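Long-range contacts in trehalose-6-phosphate phosphatase-related protein (Thermoplasma acidophilum, PDB 1U02), which removes the phosphate from trehalose 6-phosphate to give free trehalose, using magnesium as cofactor: residues I4-D9 / F39-V44; P173-G178 / L194-G199. One frame throughout, in Å; residues are numbered along the deposited sequence.

Contact 1: residues I4-D9 / F39-V44; sequences IFLDYD and FDTYIV. With MG (magnesium ion), chain B; NA (sodium ion), chain C.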
ATOM      1  N   ILE A   4       5.687  -1.031 -14.639  1.00 19.14           N
ATOM      2  CA  ILE A   4       6.302  -1.419 -13.380  1.00 16.99           C
ATOM      3  C   ILE A   4       5.373  -0.984 -12.254  1.00 16.81           C
ATOM      4  O   ILE A   4       4.959   0.173 -12.178  1.00 18.29           O
ATOM      5  CB  ILE A   4       7.709  -0.804 -13.182  1.00 18.51           C
ATOM      6  CG1 ILE A   4       8.293  -1.295 -11.857  1.00 17.98           C
ATOM      7  CG2 ILE A   4       7.640   0.702 -13.195  1.00 20.76           C
ATOM      8  CD1 ILE A   4       9.766  -1.005 -11.693  1.00 25.12           C
ATOM      9  N   PHE A   5       5.025  -1.942 -11.404  1.00 14.19           N
ATOM     10  CA  PHE A   5       4.137  -1.718 -10.272  1.00 14.75           C
ATOM     11  C   PHE A   5       4.955  -1.953  -9.013  1.00 12.72           C
ATOM     12  O   PHE A   5       5.463  -3.051  -8.791  1.00 13.33           O
ATOM     13  CB  PHE A   5       2.975  -2.707 -10.337  1.00 13.87           C
ATOM     14  CG  PHE A   5       2.093  -2.530 -11.542  1.00 15.70           C
ATOM     15  CD1 PHE A   5       0.993  -1.674 -11.493  1.00 15.24           C
ATOM     16  CD2 PHE A   5       2.360  -3.219 -12.728  1.00 16.12           C
ATOM     17  CE1 PHE A   5       0.161  -1.504 -12.605  1.00 17.57           C
ATOM     18  CE2 PHE A   5       1.536  -3.059 -13.853  1.00 19.01           C
ATOM     19  CZ  PHE A   5       0.431  -2.198 -13.789  1.00 18.98           C
ATOM     20  N   LEU A   6       5.078  -0.924  -8.185  1.00 12.46           N
ATOM     21  CA  LEU A   6       5.871  -1.030  -6.969  1.00 11.47           C
ATOM     22  C   LEU A   6       5.092  -0.737  -5.697  1.00 12.97           C
ATOM     23  O   LEU A   6       4.448   0.303  -5.587  1.00 12.09           O
ATOM     24  CB  LEU A   6       7.049  -0.051  -7.034  1.00 11.94           C
ATOM     25  CG  LEU A   6       7.954  -0.106  -8.265  1.00 13.49           C
ATOM     26  CD1 LEU A   6       8.834   1.144  -8.331  1.00 12.31           C
ATOM     27  CD2 LEU A   6       8.792  -1.371  -8.210  1.00 13.99           C
ATOM     28  N   ASP A   7       5.159  -1.658  -4.740  1.00 12.50           N
ATOM     29  CA  ASP A   7       4.522  -1.458  -3.445  1.00 12.24           C
ATOM     30  C   ASP A   7       5.401  -0.396  -2.784  1.00 11.85           C
ATOM     31  O   ASP A   7       6.554  -0.216  -3.178  1.00 10.68           O
ATOM     32  CB  ASP A   7       4.565  -2.760  -2.632  1.00 14.28           C
ATOM     33  CG  ASP A   7       4.163  -2.561  -1.179  1.00 13.64           C
ATOM     34  OD1 ASP A   7       3.061  -2.041  -0.920  1.00 16.06           O
ATOM     35  OD2 ASP A   7       4.953  -2.935  -0.290  1.00 16.98           O
ATOM     36  N   TYR A   8       4.874   0.304  -1.786  1.00 10.89           N
ATOM     37  CA  TYR A   8       5.647   1.347  -1.117  1.00 11.99           C
ATOM     38  C   TYR A   8       6.269   0.885   0.207  1.00 12.29           C
ATOM     39  O   TYR A   8       7.484   0.672   0.293  1.00 11.26           O
ATOM     40  CB  TYR A   8       4.758   2.579  -0.867  1.00 10.49           C
ATOM     41  CG  TYR A   8       5.515   3.811  -0.433  1.00 11.70           C
ATOM     42  CD1 TYR A   8       6.369   4.476  -1.318  1.00 10.08           C
ATOM     43  CD2 TYR A   8       5.401   4.304   0.864  1.00  8.09           C
ATOM     44  CE1 TYR A   8       7.094   5.600  -0.920  1.00  9.45           C
ATOM     45  CE2 TYR A   8       6.126   5.435   1.278  1.00  9.50           C
ATOM     46  CZ  TYR A   8       6.969   6.074   0.378  1.00  9.27           C
ATOM     47  OH  TYR A   8       7.695   7.179   0.771  1.00  8.96           O
ATOM     48  N   ASP A   9       5.440   0.731   1.238  1.00 11.07           N
ATOM     49  CA  ASP A   9       5.941   0.313   2.544  1.00 12.15           C
ATOM     50  C   ASP A   9       6.560  -1.077   2.549  1.00 12.61           C
ATOM     51  O   ASP A   9       5.942  -2.052   2.120  1.00 12.98           O
ATOM     52  CB  ASP A   9       4.826   0.389   3.579  1.00 12.90           C
ATOM     53  CG  ASP A   9       4.290   1.792   3.728  1.00 13.87           C
ATOM     54  OD1 ASP A   9       5.062   2.677   4.159  1.00 13.67           O
ATOM     55  OD2 ASP A   9       3.111   2.008   3.399  1.00 15.64           O
ATOM     56  N   PHE A  39       9.806   4.143 -17.796  1.00 22.72           N
ATOM     57  CA  PHE A  39       8.746   3.153 -17.652  1.00 24.15           C
ATOM     58  C   PHE A  39       7.460   3.758 -17.111  1.00 23.31           C
ATOM     59  O   PHE A  39       7.499   4.716 -16.338  1.00 22.79           O
ATOM     60  CB  PHE A  39       9.186   2.038 -16.701  1.00 24.88           C
ATOM     61  CG  PHE A  39      10.467   1.371 -17.092  1.00 28.15           C
ATOM     62  CD1 PHE A  39      11.692   1.961 -16.800  1.00 27.77           C
ATOM     63  CD2 PHE A  39      10.449   0.144 -17.750  1.00 30.32           C
ATOM     64  CE1 PHE A  39      12.886   1.338 -17.157  1.00 31.29           C
ATOM     65  CE2 PHE A  39      11.638  -0.489 -18.113  1.00 31.38           C
ATOM     66  CZ  PHE A  39      12.860   0.110 -17.814  1.00 31.38           C
ATOM     67  N   ASP A  40       6.322   3.202 -17.526  1.00 22.26           N
ATOM     68  CA  ASP A  40       5.029   3.664 -17.031  1.00 21.86           C
ATOM     69  C   ASP A  40       5.027   3.110 -15.605  1.00 20.73           C
ATOM     70  O   ASP A  40       4.776   1.925 -15.380  1.00 20.01           O
ATOM     71  CB  ASP A  40       3.882   3.049 -17.839  1.00 25.26           C
ATOM     72  CG  ASP A  40       2.544   3.718 -17.557  1.00 29.39           C
ATOM     73  OD1 ASP A  40       2.390   4.319 -16.472  1.00 32.25           O
ATOM     74  OD2 ASP A  40       1.637   3.633 -18.413  1.00 33.14           O
ATOM     75  N   THR A  41       5.328   3.974 -14.648  1.00 18.80           N
ATOM     76  CA  THR A  41       5.434   3.565 -13.257  1.00 19.59           C
ATOM     77  C   THR A  41       4.206   3.785 -12.385  1.00 18.59           C
ATOM     78  O   THR A  41       3.595   4.854 -12.404  1.00 19.50           O
ATOM     79  CB  THR A  41       6.642   4.267 -12.614  1.00 20.88           C
ATOM     80  OG1 THR A  41       7.793   4.072 -13.451  1.00 21.53           O
ATOM     81  CG2 THR A  41       6.924   3.696 -11.234  1.00 22.08           C
ATOM     82  N   TYR A  42       3.858   2.752 -11.619  1.00 17.31           N
ATOM     83  CA  TYR A  42       2.723   2.789 -10.707  1.00 15.72           C
ATOM     84  C   TYR A  42       3.142   2.421  -9.293  1.00 15.37           C
ATOM     85  O   TYR A  42       3.850   1.433  -9.085  1.00 15.41           O
ATOM     86  CB  TYR A  42       1.653   1.776 -11.132  1.00 17.08           C
ATOM     87  CG  TYR A  42       0.807   2.172 -12.308  1.00 17.58           C
ATOM     88  CD1 TYR A  42      -0.453   2.731 -12.120  1.00 19.29           C
ATOM     89  CD2 TYR A  42       1.244   1.953 -13.610  1.00 19.89           C
ATOM     90  CE1 TYR A  42      -1.264   3.057 -13.200  1.00 21.26           C
ATOM     91  CE2 TYR A  42       0.439   2.280 -14.704  1.00 22.53           C
ATOM     92  CZ  TYR A  42      -0.813   2.829 -14.487  1.00 22.68           C
ATOM     93  OH  TYR A  42      -1.626   3.136 -15.553  1.00 25.81           O
ATOM     94  N   ILE A  43       2.718   3.222  -8.324  1.00 13.50           N
ATOM     95  CA  ILE A  43       2.972   2.900  -6.928  1.00 13.87           C
ATOM     96  C   ILE A  43       1.676   2.183  -6.549  1.00 14.51           C
ATOM     97  O   ILE A  43       0.592   2.703  -6.808  1.00 15.64           O
ATOM     98  CB  ILE A  43       3.110   4.158  -6.034  1.00 15.23           C
ATOM     99  CG1 ILE A  43       4.373   4.941  -6.406  1.00 16.89           C
ATOM    100  CG2 ILE A  43       3.163   3.738  -4.565  1.00 15.53           C
ATOM    101  CD1 ILE A  43       5.655   4.149  -6.246  1.00 20.20           C
ATOM    102  N   VAL A  44       1.776   0.989  -5.973  1.00 14.29           N
ATOM    103  CA  VAL A  44       0.585   0.240  -5.573  1.00 15.85           C
ATOM    104  C   VAL A  44       0.675   0.090  -4.065  1.00 17.20           C
ATOM    105  O   VAL A  44       1.600  -0.536  -3.556  1.00 18.73           O
ATOM    106  CB  VAL A  44       0.537  -1.143  -6.241  1.00 17.36           C
ATOM    107  CG1 VAL A  44      -0.744  -1.863  -5.852  1.00 20.30           C
ATOM    108  CG2 VAL A  44       0.619  -0.982  -7.754  1.00 19.17           C
TER
HETATM  109 MG    MG B 240       4.456  -3.399   1.681  1.00 17.96          MG
HETATM  110 NA    NA C 241       6.823   2.548   6.147  1.00 28.18          NA
HETATM  111  O   HOH W   1       3.039  -1.885   1.937  1.00 20.72           O
HETATM  112  O   HOH W   2       4.322  -3.918   3.650  1.00 17.44           O
HETATM  113  O   HOH W   3       2.798  -4.547   1.040  1.00 15.23           O
HETATM  114  O   HOH W   4       5.993   1.496   8.295  1.00 17.60           O

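Contact 2: residues P173-G178 / L194-G199; sequences PAIIAG and LTIKVG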
ATOM      1  N   PRO A 173       3.452  -6.898 -20.660  1.00 29.27           N
ATOM      2  CA  PRO A 173       4.616  -7.238 -19.836  1.00 28.34           C
ATOM      3  C   PRO A 173       4.760  -6.259 -18.676  1.00 26.36           C
ATOM      4  O   PRO A 173       4.574  -5.052 -18.843  1.00 25.51           O
ATOM      5  CB  PRO A 173       5.775  -7.130 -20.821  1.00 28.98           C
ATOM      6  CG  PRO A 173       5.141  -7.547 -22.118  1.00 30.81           C
ATOM      7  CD  PRO A 173       3.831  -6.785 -22.080  1.00 29.99           C
ATOM      8  N   ALA A 174       5.095  -6.768 -17.498  1.00 24.07           N
ATOM      9  CA  ALA A 174       5.243  -5.886 -16.354  1.00 23.03           C
ATOM     10  C   ALA A 174       6.115  -6.456 -15.252  1.00 21.87           C
ATOM     11  O   ALA A 174       6.402  -7.655 -15.206  1.00 21.73           O
ATOM     12  CB  ALA A 174       3.866  -5.541 -15.786  1.00 22.07           C
ATOM     13  N   ILE A 175       6.558  -5.559 -14.380  1.00 19.91           N
ATOM     14  CA  ILE A 175       7.358  -5.915 -13.222  1.00 18.09           C
ATOM     15  C   ILE A 175       6.456  -5.583 -12.042  1.00 17.55           C
ATOM     16  O   ILE A 175       5.791  -4.542 -12.039  1.00 18.40           O
ATOM     17  CB  ILE A 175       8.653  -5.071 -13.137  1.00 18.71           C
ATOM     18  CG1 ILE A 175       9.582  -5.418 -14.308  1.00 21.19           C
ATOM     19  CG2 ILE A 175       9.360  -5.331 -11.817  1.00 18.96           C
ATOM     20  CD1 ILE A 175      10.853  -4.578 -14.364  1.00 21.47           C
ATOM     21  N   ILE A 176       6.402  -6.476 -11.062  1.00 16.73           N
ATOM     22  CA  ILE A 176       5.579  -6.258  -9.878  1.00 17.81           C
ATOM     23  C   ILE A 176       6.402  -6.621  -8.650  1.00 17.41           C
ATOM     24  O   ILE A 176       6.876  -7.752  -8.525  1.00 19.81           O
ATOM     25  CB  ILE A 176       4.289  -7.117  -9.925  1.00 17.12           C
ATOM     26  CG1 ILE A 176       3.496  -6.795 -11.197  1.00 17.22           C
ATOM     27  CG2 ILE A 176       3.435  -6.838  -8.695  1.00 16.96           C
ATOM     28  CD1 ILE A 176       2.311  -7.722 -11.448  1.00 17.05           C
ATOM     29  N   ALA A 177       6.574  -5.658  -7.748  1.00 16.38           N
ATOM     30  CA  ALA A 177       7.364  -5.859  -6.537  1.00 15.67           C
ATOM     31  C   ALA A 177       6.575  -5.563  -5.264  1.00 15.50           C
ATOM     32  O   ALA A 177       5.843  -4.575  -5.193  1.00 13.65           O
ATOM     33  CB  ALA A 177       8.605  -4.982  -6.591  1.00 13.86           C
ATOM     34  N   GLY A 178       6.740  -6.419  -4.261  1.00 15.93           N
ATOM     35  CA  GLY A 178       6.033  -6.243  -3.001  1.00 16.26           C
ATOM     36  C   GLY A 178       6.694  -7.041  -1.893  1.00 17.93           C
ATOM     37  O   GLY A 178       7.546  -7.886  -2.174  1.00 19.10           O
ATOM     38  N   LEU A 194       7.009 -10.286 -14.198  1.00 24.33           N
ATOM     39  CA  LEU A 194       8.284 -10.413 -13.503  1.00 23.50           C
ATOM     40  C   LEU A 194       8.019 -10.005 -12.057  1.00 23.37           C
ATOM     41  O   LEU A 194       8.102  -8.826 -11.700  1.00 23.03           O
ATOM     42  CB  LEU A 194       9.335  -9.495 -14.135  1.00 22.66           C
ATOM     43  CG  LEU A 194      10.809  -9.806 -13.836  1.00 25.40           C
ATOM     44  CD1 LEU A 194      11.702  -8.901 -14.675  1.00 24.76           C
ATOM     45  CD2 LEU A 194      11.103  -9.623 -12.358  1.00 26.72           C
ATOM     46  N   THR A 195       7.683 -10.994 -11.237  1.00 22.53           N
ATOM     47  CA  THR A 195       7.371 -10.776  -9.833  1.00 22.25           C
ATOM     48  C   THR A 195       8.619 -10.729  -8.955  1.00 22.43           C
ATOM     49  O   THR A 195       9.496 -11.588  -9.056  1.00 22.52           O
ATOM     50  CB  THR A 195       6.422 -11.878  -9.333  1.00 24.67           C
ATOM     51  OG1 THR A 195       6.938 -13.160  -9.722  1.00 25.28           O
ATOM     52  CG2 THR A 195       5.034 -11.696  -9.946  1.00 24.27           C
ATOM     53  N   ILE A 196       8.686  -9.724  -8.086  1.00 20.53           N
ATOM     54  CA  ILE A 196       9.834  -9.546  -7.202  1.00 18.85           C
ATOM     55  C   ILE A 196       9.405  -9.465  -5.738  1.00 19.14           C
ATOM     56  O   ILE A 196       8.659  -8.565  -5.347  1.00 16.56           O
ATOM     57  CB  ILE A 196      10.601  -8.248  -7.553  1.00 17.47           C
ATOM     58  CG1 ILE A 196      11.039  -8.271  -9.019  1.00 17.92           C
ATOM     59  CG2 ILE A 196      11.793  -8.086  -6.631  1.00 17.91           C
ATOM     60  CD1 ILE A 196      11.670  -6.969  -9.478  1.00 17.59           C
ATOM     61  N   LYS A 197       9.886 -10.399  -4.927  1.00 19.95           N
ATOM     62  CA  LYS A 197       9.547 -10.413  -3.508  1.00 21.06           C
ATOM     63  C   LYS A 197      10.640  -9.710  -2.712  1.00 21.19           C
ATOM     64  O   LYS A 197      11.826  -9.929  -2.950  1.00 20.95           O
ATOM     65  CB  LYS A 197       9.402 -11.854  -3.013  1.00 22.18           C
ATOM     66  CG  LYS A 197       9.199 -12.014  -1.504  1.00 24.63           C
ATOM     67  CD  LYS A 197       7.811 -11.568  -1.058  1.00 28.12           C
ATOM     68  CE  LYS A 197       7.519 -12.002   0.376  1.00 29.85           C
ATOM     69  NZ  LYS A 197       8.541 -11.507   1.329  1.00 33.46           N
ATOM     70  N   VAL A 198      10.236  -8.859  -1.776  1.00 20.01           N
ATOM     71  CA  VAL A 198      11.192  -8.155  -0.936  1.00 20.47           C
ATOM     72  C   VAL A 198      11.044  -8.692   0.481  1.00 22.50           C
ATOM     73  O   VAL A 198       9.934  -8.757   1.004  1.00 21.03           O
ATOM     74  CB  VAL A 198      10.920  -6.634  -0.895  1.00 20.90           C
ATOM     75  CG1 VAL A 198      11.954  -5.947  -0.008  1.00 18.25           C
ATOM     76  CG2 VAL A 198      10.950  -6.054  -2.306  1.00 18.35           C
ATOM     77  N   GLY A 199      12.157  -9.091   1.088  1.00 24.13           N
ATOM     78  CA  GLY A 199      12.109  -9.584   2.451  1.00 28.62           C
ATOM     79  C   GLY A 199      12.067 -11.087   2.625  1.00 32.26           C
ATOM     80  O   GLY A 199      11.902 -11.844   1.669  1.00 31.45           O
TER

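Contact 1: residues I4-D9 / F39-V44
Leu6 bonds to both Tyr42 and Val44 across the two strands: Leu6 N donates to Tyr42 O and Leu6 O accepts from Val44 N, each at 2.8 Å. Upstream, Tyr42 N binds Ile4 O and Ile4 N reaches Asp40 O, which completes a parallel pairing. Where the strands reach the active site, Val44 O meets Asp7 CA at 3.1 Å in a CA-H...O contact. Asp7, probably the nucleophile, binds the magnesium ion through OD2; Asp9 O and three waters join it, and Asp179 completes the site. The Asp7 carboxylate is also held by a hydrogen bond between Thr11 and OD2 and a salt bridge from Lys161 to OD1. Asp9 OD1 turns to the sodium ion instead.

On the Asp7 and Val44 face, the Phe5 and Tyr42 rings lie side by side, planes at 22° but slid apart. Phe5 CE1 rests over the Tyr42 ring, 3.7 Å from Tyr42 CG, and Val44 CG2 meets the Phe5 edge near its plane. The opposite face carries Ile4, Leu6, Thr41 and Ile43. Thr41 OG1 lies beside its own backbone N (chi1 -51°) and donates back to Phe39 O at 3.0 Å. Both Thr41 OG1, at 3.4 Å, and Thr41 CG2, at 3.6 Å, pack on Ile4 CG2. An alanine in place of Thr41 would probably leave Phe39 O without this hydroxyl and open a gap beside Ile4 CG2. Towards the loop, Ile43 CG2 packs on Tyr8 CB.

The strands belong to a beta-alpha-beta unit whose helix 26-38 lies on the Ile4 and Leu6 face through Leu35 and Ile32. Helix 161-169 packs on the other face, with Val168 on Phe5 and Tyr42, and strand 174-178 runs along the far edge of strand 3-7.

Contact 2: residues P173-G178 / L194-G199
Between Ile176 and Leu194, and onward to Gly178 and Ile196, the flat groups that meet are peptides, and their donors arrive differently. Gly178 N approaches Ile196 O almost on the carbonyl line (C=O...N 177°, 3.1 Å). Ile176 N instead lies above the plane of the Leu194 carbonyl, 38° out of it. The shortest of the five backbone bonds is Ile196 N to Ile176 O, 2.7 Å; Leu194 N to Ala174 O and Val198 N to Gly178 O stand at the two ends of the parallel pairing.

One face of this pair of strands carries Ile175, Ala177, Leu194 and Ile196. Ile175 and Leu194 point the same way, with Ile175 CG1 beside Leu194 CB and CD1. Ile175 CG2, anti to the backbone N, crosses to Ile196 CD1 at 3.7 Å. Next along, Ala177 CB meets Ile196 CB at 3.9 Å. Helix 212-229 closes over this face, Met215 lying on Ala177 and Ile196 and Ile222 on Ile175.

The two strands and helix 181-188 between them form a beta-alpha-beta crossover of the Rossmann-like core of the HAD fold, and Asp179, a magnesium ligand, follows directly after strand 174-178.

The other face carries Ile176, Thr195 and Lys197, with Gly178 adding no side chain. The Lys197 chain, bent at chi2 (72°), lays CD 3.9 Å from Gly178 O. Its NZ reaches on to Val198 O at 3.1 Å, from above the carbonyl plane, with weak bonds to Gly199 O, Asp179 O and Glu200 O. Strand 207-209 flanks strand 194-198 on its far edge, Phe207 and Val209 lying against Ile196, and just before it Lys206 N is hydrogen-bonded to Thr195 OG1.

How the contacts relate
Contact 1 closes before contact 2 opens along the chain, yet their centres are only about 10 Å apart, because strands 3-7 and 174-178 are neighbours in one mixed sheet. Its order there is 40-44, 3-7, 174-178, 194-198, all four parallel, so the two beta-alpha-beta units stand next to each other. Phe5 joins them, with probable hydrogen bonds from Phe5 N to Ile175 O and from Ala177 N to Phe5 O. At the C-terminal ends of the central strands, Asp7 packs against Gly178. With these parallel strands ending side by side, Asp7 and Asp9 from one unit and Asp179 from the other bind the same magnesium ion.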